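Local coordinates for tryptophane-5-halogenase (Microbispora sp. ATCC PTA-5024, PDB 5UAO), which chlorinates tryptophan at the 5 position during biosynthesis of the lanthipeptide NAI-107, as a flavin-dependent halogenase that binds FAD, at residues A[29-34]-A[223-228]; A[57-62]-A[194-199]; A[110-115]-A[471-476]. All coordinates share one frame; numbering follows the deposited sequence.

Contacts 1 and 2 share one mixed sheet, where strands 31-35 and 56-61 are neighbours. Their centres lie about 11 Å apart, and the Tyr225 ring of contact 1 packs on Ala58 and Val60 of contact 2. Both are partly buried parallel strand pairings. Contact 2 runs on regular backbone bonds and reaches the FAD; contact 1 begins with a carboxylate gripped by two amides and an aromatic ring on a glycine. Contact 3 lies on the other side of the chain's centre, its centre about 51 and 49 Å from those of contacts 1 and 2. It joins two loops without strand pairing, through side-chain bonds and waters. It is mostly buried, with Ser111 and Glu473 at its exposed edge.

Contact 1. Residues A[29-34]-A[223-228]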
loop_
_atom_site.group_PDB
_atom_site.type_symbol
_atom_site.label_atom_id
_atom_site.label_comp_id
_atom_site.label_asym_id
_atom_site.label_seq_id
_atom_site.Cartn_x
_atom_site.Cartn_y
_atom_site.Cartn_z
ATOM N N ILE A 29 -30.925 -7.691 6.090
ATOM C CA ILE A 29 -30.684 -8.215 4.738
ATOM C C ILE A 29 -30.649 -9.714 4.829
ATOM O O ILE A 29 -29.649 -10.298 5.289
ATOM C CB ILE A 29 -29.386 -7.628 4.136
ATOM C CG1 ILE A 29 -29.693 -6.175 3.714
ATOM C CG2 ILE A 29 -28.916 -8.438 2.939
ATOM C CD1 ILE A 29 -28.493 -5.295 3.497
ATOM N N ARG A 30 -31.707 -10.335 4.312
ATOM C CA ARG A 30 -31.912 -11.761 4.449
ATOM C C ARG A 30 -31.808 -12.539 3.137
ATOM O O ARG A 30 -31.549 -13.740 3.148
ATOM C CB ARG A 30 -33.324 -12.018 5.045
ATOM C CG ARG A 30 -33.511 -11.504 6.489
ATOM C CD ARG A 30 -34.863 -11.925 7.075
ATOM N NE ARG A 30 -35.164 -11.217 8.336
ATOM C CZ ARG A 30 -34.545 -11.415 9.508
ATOM N NH1 ARG A 30 -33.556 -12.324 9.620
ATOM N NH2 ARG A 30 -34.920 -10.711 10.590
ATOM N N THR A 31 -32.133 -11.896 2.017
ATOM C CA THR A 31 -32.152 -12.563 0.711
ATOM C C THR A 31 -31.171 -11.821 -0.201
ATOM O O THR A 31 -31.166 -10.628 -0.194
ATOM C CB THR A 31 -33.565 -12.498 0.068
ATOM O OG1 THR A 31 -33.920 -11.147 -0.288
ATOM C CG2 THR A 31 -34.613 -13.001 1.095
ATOM N N VAL A 32 -30.422 -12.555 -1.031
ATOM C CA VAL A 32 -29.549 -11.956 -2.042
ATOM C C VAL A 32 -29.862 -12.633 -3.363
ATOM O O VAL A 32 -29.990 -13.861 -3.436
ATOM C CB VAL A 32 -28.057 -12.139 -1.710
ATOM C CG1 VAL A 32 -27.205 -11.619 -2.830
ATOM C CG2 VAL A 32 -27.684 -11.478 -0.382
ATOM N N GLY A 33 -30.065 -11.804 -4.357
ATOM C CA GLY A 33 -30.259 -12.210 -5.772
ATOM C C GLY A 33 -28.969 -11.947 -6.576
ATOM O O GLY A 33 -28.573 -10.811 -6.784
ATOM N N VAL A 34 -28.314 -13.014 -6.979
ATOM C CA VAL A 34 -27.178 -12.963 -7.875
ATOM C C VAL A 34 -27.658 -13.091 -9.336
ATOM O O VAL A 34 -28.226 -14.129 -9.781
ATOM C CB VAL A 34 -26.195 -14.070 -7.523
ATOM C CG1 VAL A 34 -25.062 -14.124 -8.577
ATOM C CG2 VAL A 34 -25.731 -13.874 -6.083
ATOM N N LEU A 223 -39.307 -10.262 -9.481
ATOM C CA LEU A 223 -38.360 -10.807 -8.514
ATOM C C LEU A 223 -37.904 -9.671 -7.561
ATOM O O LEU A 223 -37.665 -8.508 -7.986
ATOM C CB LEU A 223 -37.187 -11.400 -9.265
ATOM C CG LEU A 223 -37.499 -12.334 -10.432
ATOM C CD1 LEU A 223 -36.201 -12.612 -11.165
ATOM C CD2 LEU A 223 -38.137 -13.623 -9.867
ATOM N N HIS A 224 -37.790 -9.990 -6.286
ATOM C CA HIS A 224 -37.391 -9.008 -5.302
ATOM C C HIS A 224 -36.407 -9.638 -4.383
ATOM O O HIS A 224 -36.696 -10.724 -3.848
ATOM C CB HIS A 224 -38.570 -8.537 -4.413
ATOM C CG HIS A 224 -38.131 -7.635 -3.284
ATOM N ND1 HIS A 224 -38.034 -6.261 -3.415
ATOM C CD2 HIS A 224 -37.701 -7.920 -2.027
ATOM C CE1 HIS A 224 -37.606 -5.738 -2.279
ATOM N NE2 HIS A 224 -37.388 -6.724 -1.425
ATOM N N TYR A 225 -35.332 -8.916 -4.068
ATOM C CA TYR A 225 -34.307 -9.385 -3.097
ATOM C C TYR A 225 -33.868 -8.202 -2.261
ATOM O O TYR A 225 -33.998 -7.023 -2.667
ATOM C CB TYR A 225 -33.059 -10.055 -3.777
ATOM C CG TYR A 225 -33.441 -11.184 -4.719
ATOM C CD1 TYR A 225 -33.841 -12.423 -4.236
ATOM C CD2 TYR A 225 -33.523 -10.969 -6.080
ATOM C CE1 TYR A 225 -34.297 -13.416 -5.085
ATOM C CE2 TYR A 225 -33.953 -11.953 -6.938
ATOM C CZ TYR A 225 -34.315 -13.185 -6.414
ATOM O OH TYR A 225 -34.729 -14.093 -7.302
ATOM N N ASP A 226 -33.297 -8.470 -1.112
ATOM C CA ASP A 226 -32.808 -7.377 -0.266
ATOM C C ASP A 226 -31.532 -6.742 -0.835
ATOM O O ASP A 226 -31.319 -5.568 -0.694
ATOM C CB ASP A 226 -32.579 -7.838 1.178
ATOM C CG ASP A 226 -33.886 -8.308 1.881
ATOM O OD1 ASP A 226 -34.962 -7.672 1.698
ATOM O OD2 ASP A 226 -33.802 -9.299 2.637
ATOM N N PHE A 227 -30.726 -7.539 -1.523
ATOM C CA PHE A 227 -29.507 -7.060 -2.150
ATOM C C PHE A 227 -29.345 -7.772 -3.487
ATOM O O PHE A 227 -29.646 -8.947 -3.594
ATOM C CB PHE A 227 -28.272 -7.347 -1.268
ATOM C CG PHE A 227 -27.051 -6.553 -1.660
ATOM C CD1 PHE A 227 -26.835 -5.255 -1.144
ATOM C CD2 PHE A 227 -26.141 -7.066 -2.551
ATOM C CE1 PHE A 227 -25.715 -4.512 -1.493
ATOM C CE2 PHE A 227 -24.994 -6.348 -2.903
ATOM C CZ PHE A 227 -24.798 -5.046 -2.393
ATOM N N TYR A 228 -28.802 -7.071 -4.477
ATOM C CA TYR A 228 -28.561 -7.656 -5.798
ATOM C C TYR A 228 -27.064 -7.648 -6.157
ATOM O O TYR A 228 -26.393 -6.601 -6.029
ATOM C CB TYR A 228 -29.300 -6.817 -6.869
ATOM C CG TYR A 228 -30.784 -6.684 -6.594
ATOM C CD1 TYR A 228 -31.251 -5.755 -5.677
ATOM C CD2 TYR A 228 -31.688 -7.519 -7.208
ATOM C CE1 TYR A 228 -32.579 -5.688 -5.384
ATOM C CE2 TYR A 228 -33.046 -7.459 -6.901
ATOM C CZ TYR A 228 -33.489 -6.559 -6.029
ATOM O OH TYR A 228 -34.886 -6.495 -5.744
HETATM O O HOH W 1 -36.562 -11.017 -0.364
#
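Asp226 OD2 accepts two backbone N-H groups, Arg30 N at 2.9 Å and Thr31 N at 3.1 Å. They arrive from opposite faces of the carboxylate plane, both on the anti side of the oxygen. The other oxygen, OD1, forms a salt bridge with Arg377. Thr31 OG1 accepts from Asp226 N at 2.9 Å. With chi1 67°, OG1 sits between the backbone N and the carbonyl carbon, which turns it to that amide; a water also lies at 2.6 Å from Thr31 OG1. An asparagine in place of Asp226 would probably weaken the hold on the two amides and leave Arg377 without its counter-charge.

The backbones pair in parallel. Gly33 N donates to Phe227 O at 3.0 Å, and Phe227 N gives a weak bond to Thr31 O.

Apolar contact centres on Tyr225. Gly33 CA lies over one face of the Tyr225 ring in a CH-pi contact, 3.6 Å from the centroid. The ring fits closely on the bare glycine backbone. On the opposite sheet face Val32 CG2 meets Phe227 CB at 4.3 Å. Strands 31-35 and 227-230 are adjacent parallel strands in the Rossmann-type FAD-binding fold.

Contact 2. Residues A[57-62]-A[194-199]; sequences VALVES and VRHVDA. With FAD (flavin-adenine dinucleotide), chain E.
Strand 56-61 pairs in parallel with residues 195-198 beside the FAD pocket, where Glu61, Ser62 and Ala199 line the cofactor site. Five backbone bonds alternate between the strands. Leu59 N donates to Arg195 O at 2.7 Å, and Val197 N returns a bond to Leu59 O at 2.8 Å. Arg195 N to Val57 O, Glu61 N to Val197 O and Ala199 N to Glu61 O complete the series.

Glu61 and His196 meet on one sheet face. Glu61 CG lies between the backbone N and the carbonyl carbon (chi1 62°), and the chain extends beyond it, bringing OE2 to the imidazole. His196 NE2 donates to Glu61 OE2 at 2.7 Å, almost straight at 165°. The oxygen lies in the ring plane and uses its anti lone pair; the carboxylate is turned 58° from the ring. Tyr42 OH also bonds OE2. An acidic residue ending the second strand is characteristic of Rossmann-type dinucleotide folds, where it commonly binds the adenosine ribose. Here Glu61 OE1 stands 3.8 Å from FAD O3B, too long for a hydrogen bond. Ser62 O is 3.2 Å from FAD O2B.

The other face carries Ala58, Val60, Arg195 and Val197. Val60 CG2 lies 3.9 Å from Val197 CB. Ala58 CB sits over the Arg195 guanidinium, whose NH2 forms a salt bridge with Asp56.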
loop_
_atom_site.group_PDB
_atom_site.type_symbol
_atom_site.label_atom_id
_atom_site.label_comp_id
_atom_site.label_asym_id
_atom_site.label_seq_id
_atom_site.Cartn_x
_atom_site.Cartn_y
_atom_site.Cartn_z
ATOM N N VAL A 57 -29.907 -17.300 -0.790
ATOM C CA VAL A 57 -29.173 -16.825 -1.942
ATOM C C VAL A 57 -29.760 -17.487 -3.175
ATOM O O VAL A 57 -29.836 -18.713 -3.272
ATOM C CB VAL A 57 -27.691 -17.181 -1.808
ATOM C CG1 VAL A 57 -26.932 -16.828 -3.083
ATOM C CG2 VAL A 57 -27.069 -16.473 -0.609
ATOM N N ALA A 58 -30.188 -16.674 -4.130
ATOM C CA ALA A 58 -30.828 -17.135 -5.360
ATOM C C ALA A 58 -29.945 -16.714 -6.515
ATOM O O ALA A 58 -29.436 -15.592 -6.495
ATOM C CB ALA A 58 -32.189 -16.473 -5.492
ATOM N N LEU A 59 -29.704 -17.600 -7.472
ATOM C CA LEU A 59 -29.046 -17.267 -8.683
ATOM C C LEU A 59 -30.065 -17.249 -9.836
ATOM O O LEU A 59 -30.691 -18.277 -10.096
ATOM C CB LEU A 59 -27.879 -18.255 -8.964
ATOM C CG LEU A 59 -26.949 -17.799 -10.106
ATOM C CD1 LEU A 59 -25.478 -18.156 -9.901
ATOM C CD2 LEU A 59 -27.409 -18.337 -11.461
ATOM N N VAL A 60 -30.143 -16.103 -10.554
ATOM C CA VAL A 60 -31.040 -15.855 -11.682
ATOM C C VAL A 60 -30.260 -15.817 -13.002
ATOM O O VAL A 60 -29.288 -15.092 -13.140
ATOM C CB VAL A 60 -31.782 -14.512 -11.531
ATOM C CG1 VAL A 60 -32.744 -14.218 -12.710
ATOM C CG2 VAL A 60 -32.505 -14.391 -10.174
ATOM N N GLU A 61 -30.634 -16.633 -13.961
ATOM C CA GLU A 61 -29.958 -16.617 -15.252
ATOM C C GLU A 61 -30.873 -17.018 -16.411
ATOM O O GLU A 61 -31.860 -17.784 -16.262
ATOM C CB GLU A 61 -28.726 -17.511 -15.271
ATOM C CG GLU A 61 -29.006 -18.963 -15.024
ATOM C CD GLU A 61 -27.817 -19.887 -15.177
ATOM O OE1 GLU A 61 -26.960 -19.687 -16.057
ATOM O OE2 GLU A 61 -27.744 -20.849 -14.413
ATOM N N SER A 62 -30.528 -16.468 -17.557
ATOM C CA SER A 62 -31.310 -16.599 -18.755
ATOM C C SER A 62 -30.725 -17.731 -19.555
ATOM O O SER A 62 -29.571 -17.667 -19.971
ATOM C CB SER A 62 -31.214 -15.282 -19.574
ATOM O OG SER A 62 -31.953 -15.354 -20.783
ATOM N N VAL A 194 -28.060 -23.058 -2.772
ATOM C CA VAL A 194 -28.310 -21.857 -3.602
ATOM C C VAL A 194 -29.584 -22.144 -4.422
ATOM O O VAL A 194 -29.658 -23.213 -5.063
ATOM C CB VAL A 194 -27.111 -21.540 -4.529
ATOM C CG1 VAL A 194 -27.477 -20.450 -5.516
ATOM C CG2 VAL A 194 -25.897 -21.081 -3.723
ATOM N N ARG A 195 -30.571 -21.245 -4.412
ATOM C CA ARG A 195 -31.781 -21.469 -5.249
ATOM C C ARG A 195 -31.548 -20.993 -6.672
ATOM O O ARG A 195 -30.993 -19.944 -6.881
ATOM C CB ARG A 195 -32.966 -20.713 -4.661
ATOM C CG ARG A 195 -33.176 -20.989 -3.184
ATOM C CD ARG A 195 -34.567 -20.557 -2.714
ATOM N NE ARG A 195 -34.741 -19.104 -2.576
ATOM C CZ ARG A 195 -35.303 -18.303 -3.484
ATOM N NH1 ARG A 195 -35.713 -18.769 -4.657
ATOM N NH2 ARG A 195 -35.431 -17.008 -3.217
ATOM N N HIS A 196 -31.991 -21.747 -7.649
ATOM C CA HIS A 196 -31.871 -21.345 -9.025
ATOM C C HIS A 196 -33.196 -20.749 -9.568
ATOM O O HIS A 196 -34.242 -21.277 -9.271
ATOM C CB HIS A 196 -31.446 -22.524 -9.853
ATOM C CG HIS A 196 -31.019 -22.140 -11.220
ATOM N ND1 HIS A 196 -31.886 -22.129 -12.304
ATOM C CD2 HIS A 196 -29.814 -21.742 -11.690
ATOM C CE1 HIS A 196 -31.226 -21.732 -13.380
ATOM N NE2 HIS A 196 -29.965 -21.491 -13.035
ATOM N N VAL A 197 -33.124 -19.634 -10.321
ATOM C CA VAL A 197 -34.260 -19.047 -11.012
ATOM C C VAL A 197 -33.945 -18.906 -12.534
ATOM O O VAL A 197 -32.930 -18.297 -12.908
ATOM C CB VAL A 197 -34.607 -17.701 -10.377
ATOM C CG1 VAL A 197 -35.778 -17.061 -11.091
ATOM C CG2 VAL A 197 -34.959 -17.887 -8.894
ATOM N N ASP A 198 -34.743 -19.520 -13.397
ATOM C CA ASP A 198 -34.537 -19.388 -14.822
ATOM C C ASP A 198 -35.390 -18.223 -15.296
ATOM O O ASP A 198 -36.621 -18.318 -15.342
ATOM C CB ASP A 198 -34.856 -20.685 -15.552
ATOM C CG ASP A 198 -34.825 -20.557 -17.093
ATOM O OD1 ASP A 198 -34.234 -19.612 -17.673
ATOM O OD2 ASP A 198 -35.439 -21.434 -17.749
ATOM N N ALA A 199 -34.746 -17.134 -15.687
ATOM C CA ALA A 199 -35.508 -15.937 -16.097
ATOM C C ALA A 199 -34.641 -15.018 -16.927
ATOM O O ALA A 199 -33.419 -15.004 -16.792
ATOM C CB ALA A 199 -36.006 -15.211 -14.857
HETATM P PA FAD E . -20.751 -13.913 -18.530
HETATM O O1A FAD E . -19.948 -15.213 -18.603
HETATM O O2A FAD E . -20.943 -12.990 -19.748
HETATM O O5B FAD E . -22.172 -14.197 -17.832
HETATM C C5B FAD E . -23.282 -13.324 -17.849
HETATM C C4B FAD E . -24.461 -14.081 -17.265
HETATM O O4B FAD E . -25.424 -13.033 -17.124
HETATM C C3B FAD E . -25.113 -15.183 -18.126
HETATM O O3B FAD E . -25.521 -16.396 -17.315
HETATM C C2B FAD E . -26.353 -14.496 -18.708
HETATM O O2B FAD E . -27.480 -15.398 -19.056
HETATM C C1B FAD E . -26.689 -13.532 -17.570
HETATM N N9A FAD E . -27.574 -12.436 -18.031
HETATM C C8A FAD E . -27.229 -11.395 -18.846
HETATM N N7A FAD E . -28.310 -10.585 -19.024
HETATM C C5A FAD E . -29.338 -11.139 -18.335
HETATM C C6A FAD E . -30.750 -10.814 -18.171
HETATM N N6A FAD E . -31.263 -9.699 -18.771
HETATM N N1A FAD E . -31.469 -11.604 -17.386
HETATM C C2A FAD E . -30.967 -12.688 -16.764
HETATM N N3A FAD E . -29.690 -13.048 -16.901
HETATM C C4A FAD E . -28.859 -12.316 -17.666
HETATM N N1 FAD E . -10.397 -14.554 -17.146
HETATM C C2 FAD E . -9.418 -15.319 -16.554
HETATM O O2 FAD E . -9.336 -15.396 -15.286
HETATM N N3 FAD E . -8.525 -16.024 -17.300
HETATM C C4 FAD E . -8.529 -16.030 -18.648
HETATM O O4 FAD E . -7.639 -16.708 -19.251
HETATM C C4X FAD E . -9.582 -15.215 -19.342
HETATM N N5 FAD E . -9.654 -15.085 -20.697
HETATM C C5X FAD E . -10.609 -14.342 -21.306
HETATM C C6 FAD E . -10.623 -14.256 -22.692
HETATM C C7 FAD E . -11.559 -13.480 -23.351
HETATM C C7M FAD E . -11.624 -13.383 -24.847
HETATM C C8 FAD E . -12.589 -12.781 -22.586
HETATM C C8M FAD E . -13.616 -11.947 -23.324
HETATM C C9 FAD E . -12.571 -12.857 -21.204
HETATM C C9A FAD E . -11.614 -13.590 -20.498
HETATM N N10 FAD E . -11.580 -13.653 -19.061
HETATM C C10 FAD E . -10.545 -14.458 -18.485
HETATM C "C1'" FAD E . -12.570 -13.046 -18.120
HETATM C "C2'" FAD E . -13.470 -14.303 -17.692
HETATM O "O2'" FAD E . -13.846 -14.832 -18.957
HETATM C "C3'" FAD E . -14.931 -14.421 -17.128
HETATM O "O3'" FAD E . -15.683 -15.690 -17.199
HETATM C "C4'" FAD E . -15.861 -13.787 -18.120
HETATM O "O4'" FAD E . -15.117 -13.136 -19.194
HETATM C "C5'" FAD E . -16.849 -12.976 -17.282
HETATM O "O5'" FAD E . -17.719 -13.826 -16.592
HETATM P P FAD E . -19.155 -13.132 -16.232
HETATM O O1P FAD E . -18.940 -11.779 -15.701
HETATM O O2P FAD E . -19.767 -14.176 -15.307
HETATM O O3P FAD E . -20.019 -12.855 -17.519
#

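Contact 3. Residues A[110-115]-A[471-476]; sequences GSRPEG and GQEVPA
Arg112 reaches across to the end of helix 461-471 and passes Glu473 on the way. At the root of the side chain, beside CB, Arg112 N donates to a water that in turn donates to Gly471 O at 2.7 Å. Arg112 CG comes next, 3.8 Å from Glu473 OE1. Arg112 CD then lies 3.3 Å from Gly471 O. The chain is extended from CG to NE, and this carries NE to the same carbonyl: Arg112 NE donates to Gly471 O at 2.9 Å. The bond is bent, 138° at the hydrogen. The oxygen lies in the guanidinium plane, but NE stands above the plane of the carbonyl.

Gly471 is the last helical residue. Glu473, with positive phi, is the C-prime residue of a Schellman motif that ends this helix. Arg112 therefore binds at a helix C-terminus, where its positive charge probably suits the helix dipole. Beyond NE, Arg112 CZ has Glu473 CG at 3.8 Å, over one face of the guanidinium. At the tip, NH2 donates to Leu470 O and NH1 to Gly137 O. Glu473 OE2 is 4.4 Å from Arg112 NH1 and well out of the guanidinium plane, so no N-H points at OE2, and these two atoms share only a longer-range attraction of charges.

The Glu473 carboxylate turns instead to Ser111: Ser111 OG donates to Glu473 OE1 at 2.6 Å. A water also donates to Glu473 OE1. Another water donates to Gln472 O and accepts a weak bond from Ser111 N.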
loop_
_atom_site.group_PDB
_atom_site.type_symbol
_atom_site.label_atom_id
_atom_site.label_comp_id
_atom_site.label_asym_id
_atom_site.label_seq_id
_atom_site.Cartn_x
_atom_site.Cartn_y
_atom_site.Cartn_z
ATOM N N GLY A 110 8.612 -9.684 -27.815
ATOM C CA GLY A 110 9.819 -8.919 -27.849
ATOM C C GLY A 110 10.811 -9.404 -28.897
ATOM O O GLY A 110 10.490 -10.275 -29.748
ATOM N N SER A 111 11.990 -8.821 -28.874
ATOM C CA SER A 111 12.946 -9.045 -29.944
ATOM C C SER A 111 13.855 -10.223 -29.743
ATOM O O SER A 111 14.525 -10.612 -30.704
ATOM C CB SER A 111 13.713 -7.772 -30.273
ATOM O OG SER A 111 14.489 -7.356 -29.165
ATOM N N ARG A 112 13.829 -10.878 -28.582
ATOM C CA ARG A 112 14.601 -12.128 -28.434
ATOM C C ARG A 112 13.971 -13.257 -29.223
ATOM O O ARG A 112 12.760 -13.568 -29.030
ATOM C CB ARG A 112 14.665 -12.556 -26.959
ATOM C CG ARG A 112 15.272 -11.523 -26.021
ATOM C CD ARG A 112 14.799 -11.821 -24.608
ATOM N NE ARG A 112 15.184 -10.868 -23.572
ATOM C CZ ARG A 112 16.400 -10.790 -23.106
ATOM N NH1 ARG A 112 17.356 -11.562 -23.603
ATOM N NH2 ARG A 112 16.661 -9.944 -22.161
ATOM N N PRO A 113 14.748 -13.912 -30.110
ATOM C CA PRO A 113 14.139 -14.995 -30.910
ATOM C C PRO A 113 13.474 -16.072 -30.069
ATOM O O PRO A 113 12.453 -16.629 -30.484
ATOM C CB PRO A 113 15.337 -15.607 -31.671
ATOM C CG PRO A 113 16.435 -14.605 -31.614
ATOM C CD PRO A 113 16.123 -13.571 -30.566
ATOM N N GLU A 114 14.042 -16.372 -28.896
ATOM C CA GLU A 114 13.491 -17.421 -28.002
ATOM C C GLU A 114 12.381 -16.898 -27.082
ATOM O O GLU A 114 11.782 -17.649 -26.351
ATOM C CB GLU A 114 14.620 -18.008 -27.138
ATOM C CG GLU A 114 15.272 -17.079 -26.087
ATOM C CD GLU A 114 16.391 -16.116 -26.590
ATOM O OE1 GLU A 114 16.420 -15.663 -27.782
ATOM O OE2 GLU A 114 17.285 -15.790 -25.746
ATOM N N GLY A 115 12.101 -15.601 -27.094
ATOM C CA GLY A 115 11.143 -15.079 -26.124
ATOM C C GLY A 115 11.690 -15.161 -24.697
ATOM O O GLY A 115 12.927 -15.147 -24.465
ATOM N N GLY A 471 12.551 -8.748 -20.173
ATOM C CA GLY A 471 12.241 -9.714 -21.268
ATOM C C GLY A 471 12.159 -9.086 -22.615
ATOM O O GLY A 471 12.554 -9.671 -23.643
ATOM N N GLN A 472 11.601 -7.896 -22.637
ATOM C CA GLN A 472 11.437 -7.109 -23.858
ATOM C C GLN A 472 12.626 -6.177 -24.187
ATOM O O GLN A 472 12.535 -5.380 -25.148
ATOM C CB GLN A 472 10.135 -6.281 -23.742
ATOM C CG GLN A 472 8.859 -7.073 -23.900
ATOM C CD GLN A 472 7.635 -6.181 -23.649
ATOM O OE1 GLN A 472 7.404 -5.652 -22.542
ATOM N NE2 GLN A 472 6.899 -5.983 -24.652
ATOM N N GLU A 473 13.742 -6.323 -23.449
ATOM C CA GLU A 473 15.042 -5.609 -23.707
ATOM C C GLU A 473 14.844 -4.123 -23.753
ATOM O O GLU A 473 15.368 -3.447 -24.605
ATOM C CB GLU A 473 15.698 -6.061 -25.007
ATOM C CG GLU A 473 15.980 -7.550 -25.059
ATOM C CD GLU A 473 16.764 -7.961 -26.290
ATOM O OE1 GLU A 473 16.144 -8.114 -27.371
ATOM O OE2 GLU A 473 17.995 -8.106 -26.184
ATOM N N VAL A 474 14.071 -3.620 -22.820
ATOM C CA VAL A 474 13.872 -2.172 -22.630
ATOM C C VAL A 474 15.186 -1.598 -22.020
ATOM O O VAL A 474 15.659 -2.110 -21.002
ATOM C CB VAL A 474 12.685 -1.945 -21.678
ATOM C CG1 VAL A 474 12.665 -0.541 -21.150
ATOM C CG2 VAL A 474 11.379 -2.285 -22.418
ATOM N N PRO A 475 15.780 -0.576 -22.652
ATOM C CA PRO A 475 17.116 -0.124 -22.225
ATOM C C PRO A 475 17.125 0.338 -20.779
ATOM O O PRO A 475 16.195 1.041 -20.348
ATOM C CB PRO A 475 17.405 1.074 -23.143
ATOM C CG PRO A 475 16.459 0.965 -24.269
ATOM C CD PRO A 475 15.239 0.251 -23.741
ATOM N N ALA A 476 18.144 -0.061 -20.029
ATOM C CA ALA A 476 18.318 0.394 -18.668
ATOM C C ALA A 476 19.716 0.126 -18.234
ATOM O O ALA A 476 20.373 -0.665 -18.875
ATOM C CB ALA A 476 17.346 -0.303 -17.737
HETATM O O HOH W 2 11.271 -5.922 -27.671
HETATM O O HOH W 3 17.517 -9.832 -29.213
HETATM O O HOH W 4 12.110 -10.681 -26.066
#